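Local coordinates for protein terminal uridylyltransferase 1 (Trypanosoma brucei, PDB 5HZD) that adds uridines from UTP to the 3'-hydroxyl of guide RNAs, ribosomal RNAs and some mRNAs, and takes part in mitochondrial RNA editing, at residues A[201-206]-A[263-268]; A[213-218]-A[256-261]. All coordinates share one frame; numbering follows the deposited sequence.

Interaction 1 of 2, residues A[201-206]-A[263-268]; sequences FILNGP and ASLRTK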
loop_
_atom_site.group_PDB
_atom_site.type_symbol
_atom_site.label_atom_id
_atom_site.label_comp_id
_atom_site.label_asym_id
_atom_site.label_seq_id
_atom_site.Cartn_x
_atom_site.Cartn_y
_atom_site.Cartn_z
ATOM N N PHE A 201 0.513 35.952 0.566
ATOM C CA PHE A 201 1.385 36.249 1.686
ATOM C C PHE A 201 0.741 37.334 2.543
ATOM O O PHE A 201 0.470 38.422 2.044
ATOM C CB PHE A 201 2.720 36.759 1.156
ATOM C CG PHE A 201 3.489 35.743 0.363
ATOM C CD1 PHE A 201 3.251 35.573 -1.000
ATOM C CD2 PHE A 201 4.482 34.977 0.976
ATOM C CE1 PHE A 201 3.967 34.627 -1.722
ATOM C CE2 PHE A 201 5.210 34.047 0.256
ATOM C CZ PHE A 201 4.951 33.865 -1.097
ATOM N N ILE A 202 0.523 37.075 3.840
ATOM C CA ILE A 202 0.073 38.122 4.752
ATOM C C ILE A 202 1.282 38.632 5.521
ATOM O O ILE A 202 2.003 37.831 6.126
ATOM C CB ILE A 202 -0.951 37.580 5.774
ATOM C CG1 ILE A 202 -2.146 36.973 5.035
ATOM C CG2 ILE A 202 -1.373 38.654 6.749
ATOM C CD1 ILE A 202 -2.735 37.878 4.045
ATOM N N LEU A 203 1.499 39.937 5.484
ATOM C CA LEU A 203 2.642 40.538 6.166
ATOM C C LEU A 203 2.217 41.125 7.491
ATOM O O LEU A 203 1.069 41.558 7.650
ATOM C CB LEU A 203 3.253 41.654 5.299
ATOM C CG LEU A 203 4.060 41.210 4.071
ATOM C CD1 LEU A 203 3.182 40.571 2.976
ATOM C CD2 LEU A 203 4.825 42.409 3.530
ATOM N N ASN A 204 3.149 41.200 8.442
ATOM C CA ASN A 204 2.824 41.768 9.749
ATOM C C ASN A 204 2.866 43.297 9.848
ATOM O O ASN A 204 2.704 43.877 10.925
ATOM C CB ASN A 204 3.681 41.101 10.846
ATOM C CG ASN A 204 5.130 41.486 10.740
ATOM O OD1 ASN A 204 5.551 42.039 9.722
ATOM N ND2 ASN A 204 5.905 41.205 11.777
ATOM N N GLY A 205 3.087 43.967 8.716
ATOM C CA GLY A 205 3.056 45.410 8.651
ATOM C C GLY A 205 3.115 45.763 7.182
ATOM O O GLY A 205 3.183 44.875 6.348
ATOM N N PRO A 206 3.078 47.051 6.869
ATOM C CA PRO A 206 3.112 47.489 5.469
ATOM C C PRO A 206 4.525 47.368 4.894
ATOM O O PRO A 206 5.501 47.686 5.587
ATOM C CB PRO A 206 2.681 48.956 5.561
ATOM C CG PRO A 206 3.037 49.375 6.944
ATOM C CD PRO A 206 2.856 48.160 7.804
ATOM N N ALA A 263 13.117 46.171 9.055
ATOM C CA ALA A 263 13.351 45.393 10.252
ATOM C C ALA A 263 12.045 44.847 10.811
ATOM O O ALA A 263 11.067 45.598 10.976
ATOM C CB ALA A 263 14.033 46.254 11.279
ATOM N N SER A 264 12.075 43.559 11.134
ATOM C CA SER A 264 10.980 42.806 11.748
ATOM C C SER A 264 9.749 42.624 10.888
ATOM O O SER A 264 8.724 42.156 11.374
ATOM C CB SER A 264 10.577 43.393 13.090
ATOM O OG SER A 264 11.665 43.369 14.005
ATOM N N LEU A 265 9.843 42.984 9.614
ATOM C CA LEU A 265 8.749 42.664 8.702
ATOM C C LEU A 265 8.787 41.191 8.339
ATOM O O LEU A 265 9.809 40.674 7.875
ATOM C CB LEU A 265 8.842 43.539 7.456
ATOM C CG LEU A 265 7.689 43.438 6.449
ATOM C CD1 LEU A 265 6.405 43.992 7.088
ATOM C CD2 LEU A 265 8.062 44.285 5.255
ATOM N N ARG A 266 7.666 40.503 8.526
ATOM C CA ARG A 266 7.619 39.056 8.359
ATOM C C ARG A 266 6.393 38.694 7.541
ATOM O O ARG A 266 5.443 39.489 7.478
ATOM C CB ARG A 266 7.493 38.357 9.720
ATOM C CG ARG A 266 8.629 38.676 10.665
ATOM C CD ARG A 266 9.883 37.879 10.319
ATOM N NE ARG A 266 10.948 38.237 11.256
ATOM C CZ ARG A 266 11.866 39.170 11.025
ATOM N NH1 ARG A 266 11.880 39.832 9.867
ATOM N NH2 ARG A 266 12.778 39.436 11.949
ATOM N N THR A 267 6.424 37.514 6.950
ATOM C CA THR A 267 5.309 36.994 6.154
ATOM C C THR A 267 4.811 35.656 6.647
ATOM O O THR A 267 5.554 34.877 7.257
ATOM C CB THR A 267 5.683 36.798 4.663
ATOM O OG1 THR A 267 6.738 35.828 4.541
ATOM C CG2 THR A 267 6.129 38.089 4.030
ATOM N N LYS A 268 3.536 35.380 6.385
ATOM C CA LYS A 268 3.004 34.025 6.485
ATOM C C LYS A 268 2.336 33.757 5.148
ATOM O O LYS A 268 1.893 34.709 4.488
ATOM C CB LYS A 268 1.957 33.952 7.584
ATOM C CG LYS A 268 2.496 34.222 8.986
ATOM C CD LYS A 268 1.368 34.113 10.020
ATOM C CE LYS A 268 1.879 33.527 11.331
ATOM N NZ LYS A 268 3.021 34.311 11.857
#
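The carboxamide of Asn204 is gripped by the backbone of 264-266 in two different ways. Within the amide plane, ND2 of Asn204 donates a nearly straight bond (168°) to O of Ser264, at 3.0 Å. Above that plane, well out of it, N of Arg266 donates to OD1 of Asn204 from 2.9 Å. With chi1 at 69°, CG of Asn204 lies between the backbone N and the carbonyl carbon, on the side from which the amide meets 264-266; two bonds in such different directions fix its rotation. Near the same oxygen lies a methyl, CD1 of Leu265, which also packs against O of Gly205, a buried carbonyl with no polar partner. The Phe201 ring offers its edge to CB of Thr267, and the Phe201 side chain also rests on Leu215 and Val219 of helix 209-223. The guanidinium of Arg266 has O of Ser264 over one face, near the rim, and its NH1 reaches back to O of Leu265.

Strands 198-203 and 267-271 pair as antiparallel neighbours at the edge of a four-stranded antiparallel sheet, whose chain segment comes between strands 174-177 and 285-288 of the separate five-stranded mixed sheet. Ile202 and Lys268 form a hydrogen-bonded pair, N of Ile202 to O of Lys268 at 2.8 Å. Leu203 and Thr267 form the next, non-hydrogen-bonded pair, side chains side by side. Just past the paired strands N of Asn204 donates to O of Arg266; from within its strand Leu203 reaches Leu265, CD2 to CD2, at 4.1 Å.

Interaction 2 of 2, residues A[213-218]-A[256-261]; sequences LLLEGS and CSPALA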
loop_
_atom_site.group_PDB
_atom_site.type_symbol
_atom_site.label_atom_id
_atom_site.label_comp_id
_atom_site.label_asym_id
_atom_site.label_seq_id
_atom_site.Cartn_x
_atom_site.Cartn_y
_atom_site.Cartn_z
ATOM N N LEU A 213 9.506 44.613 -3.834
ATOM C CA LEU A 213 10.370 44.051 -4.876
ATOM C C LEU A 213 11.157 42.852 -4.374
ATOM O O LEU A 213 11.397 41.897 -5.126
ATOM C CB LEU A 213 11.314 45.112 -5.457
ATOM C CG LEU A 213 10.625 46.202 -6.281
ATOM C CD1 LEU A 213 11.638 47.276 -6.639
ATOM C CD2 LEU A 213 10.015 45.619 -7.537
ATOM N N LEU A 214 11.528 42.872 -3.101
ATOM C CA LEU A 214 12.264 41.756 -2.525
ATOM C C LEU A 214 11.372 40.534 -2.405
ATOM O O LEU A 214 11.801 39.418 -2.711
ATOM C CB LEU A 214 12.885 42.140 -1.162
ATOM C CG LEU A 214 14.110 43.052 -1.276
ATOM C CD1 LEU A 214 14.543 43.638 0.089
ATOM C CD2 LEU A 214 15.253 42.288 -1.911
ATOM N N LEU A 215 10.129 40.711 -1.956
ATOM C CA LEU A 215 9.240 39.556 -1.822
ATOM C C LEU A 215 8.951 38.956 -3.191
ATOM O O LEU A 215 8.987 37.731 -3.371
ATOM C CB LEU A 215 7.936 39.939 -1.113
ATOM C CG LEU A 215 6.881 38.843 -0.931
ATOM C CD1 LEU A 215 7.478 37.582 -0.274
ATOM C CD2 LEU A 215 5.634 39.316 -0.165
ATOM N N GLU A 216 8.637 39.813 -4.159
ATOM C CA GLU A 216 8.352 39.310 -5.508
ATOM C C GLU A 216 9.570 38.586 -6.073
ATOM O O GLU A 216 9.437 37.540 -6.745
ATOM C CB GLU A 216 7.958 40.461 -6.430
ATOM C CG GLU A 216 6.646 41.119 -6.064
ATOM C CD GLU A 216 6.356 42.341 -6.911
ATOM O OE1 GLU A 216 6.676 42.305 -8.124
ATOM O OE2 GLU A 216 5.819 43.326 -6.359
ATOM N N GLY A 217 10.743 39.143 -5.795
ATOM C CA GLY A 217 12.008 38.553 -6.202
ATOM C C GLY A 217 12.207 37.167 -5.622
ATOM O O GLY A 217 12.663 36.262 -6.320
ATOM N N SER A 218 11.886 37.004 -4.338
ATOM C CA SER A 218 11.993 35.707 -3.676
ATOM C C SER A 218 11.100 34.676 -4.333
ATOM O O SER A 218 11.496 33.507 -4.521
ATOM C CB SER A 218 11.619 35.835 -2.198
ATOM O OG SER A 218 12.653 36.481 -1.484
ATOM N N CYS A 256 9.300 29.580 -0.387
ATOM C CA CYS A 256 10.423 30.514 -0.484
ATOM C C CYS A 256 10.708 31.113 0.889
ATOM O O CYS A 256 9.879 31.056 1.801
ATOM C CB CYS A 256 10.189 31.609 -1.540
ATOM S SG CYS A 256 9.119 32.955 -0.997
ATOM N N SER A 257 11.903 31.655 1.065
ATOM C CA SER A 257 12.179 32.323 2.321
ATOM C C SER A 257 12.531 33.777 2.057
ATOM O O SER A 257 13.687 34.113 1.766
ATOM C CB SER A 257 13.258 31.592 3.131
ATOM O OG SER A 257 14.213 30.994 2.280
ATOM N N PRO A 258 11.526 34.661 2.162
ATOM C CA PRO A 258 11.755 36.081 1.860
ATOM C C PRO A 258 12.763 36.718 2.807
ATOM O O PRO A 258 12.805 36.377 3.979
ATOM C CB PRO A 258 10.372 36.711 2.071
ATOM C CG PRO A 258 9.395 35.551 2.041
ATOM C CD PRO A 258 10.147 34.395 2.612
ATOM N N ALA A 259 13.578 37.623 2.290
ATOM C CA ALA A 259 14.496 38.395 3.106
ATOM C C ALA A 259 14.171 39.846 2.847
ATOM O O ALA A 259 14.746 40.477 1.954
ATOM C CB ALA A 259 15.946 38.112 2.731
ATOM N N LEU A 260 13.239 40.380 3.619
ATOM C CA LEU A 260 12.777 41.719 3.359
ATOM C C LEU A 260 13.724 42.687 4.045
ATOM O O LEU A 260 14.475 42.313 4.951
ATOM C CB LEU A 260 11.330 41.879 3.831
ATOM C CG LEU A 260 10.395 40.820 3.224
ATOM C CD1 LEU A 260 8.971 41.096 3.666
ATOM C CD2 LEU A 260 10.486 40.719 1.706
ATOM N N ALA A 261 13.701 43.925 3.587
ATOM C CA ALA A 261 14.617 44.954 4.093
ATOM C C ALA A 261 14.173 45.509 5.456
ATOM O O ALA A 261 15.004 45.634 6.361
ATOM C CB ALA A 261 14.761 46.063 3.075
HETATM O O HOH W 1 13.433 38.463 -0.238
HETATM O O HOH W 2 14.596 34.812 -0.893
#
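Leu215 and Pro258 lie side by side, with methyl CD1 of Leu215 set against CG of the proline ring at 3.6 Å. The irregular chain 256-261, leading from helix 247-254 to strand 267-271, runs across helix 209-223, which lies on the sheet where Leu215 touches Trp233 and Met240. Each side offers protrusions to the other. Methyl CD2 of Leu260 fits between Leu214 and Leu215, 4.0 Å from CB of Leu214 and 3.9 Å from CB of Leu215. In return, CD1 of Leu214 settles against the bend of the loop, beside O of Ala259 and N of Ala261. Farther along the helix, CB of Ser218 lies 4.0 Å from SG of Cys256, in the shallow place before Pro258.

On the polar side of the seam, a water accepts from N of Ala259 at 2.7 Å and donates to O of Leu214. Links from OG of Ser218 to this water and to a second, which donates to O of Ser257, hold only in the conformer described and are tentative. Beside the apolar fit, then, the loop's backbone is linked to this turn of the helix by a water, with a weak direct bond from N of Ala261 to OD1 of Asp211 nearby.

Overall arrangement
Interaction 1 joins two strands, and interaction 2 seats a loop on the helix over the same sheet; their centres are about 11 Å apart and lie about 42 and 40 Å from the centre of the chain. Strand 198-203 leads into helix 209-223; strands 228-233 and 239-244 and helix 247-254 follow before loop 256-261 and strand 267-271 bring the chain back. Interaction 2 therefore closes within the span that interaction 1 brackets. They meet where Leu265 and Thr267 pack on Leu260, Thr267 on Pro258, and Phe201 on Leu215. This compact unit comes between two strands of the catalytic palm's sheet along the chain, yet stands apart from the UTP and zinc sites.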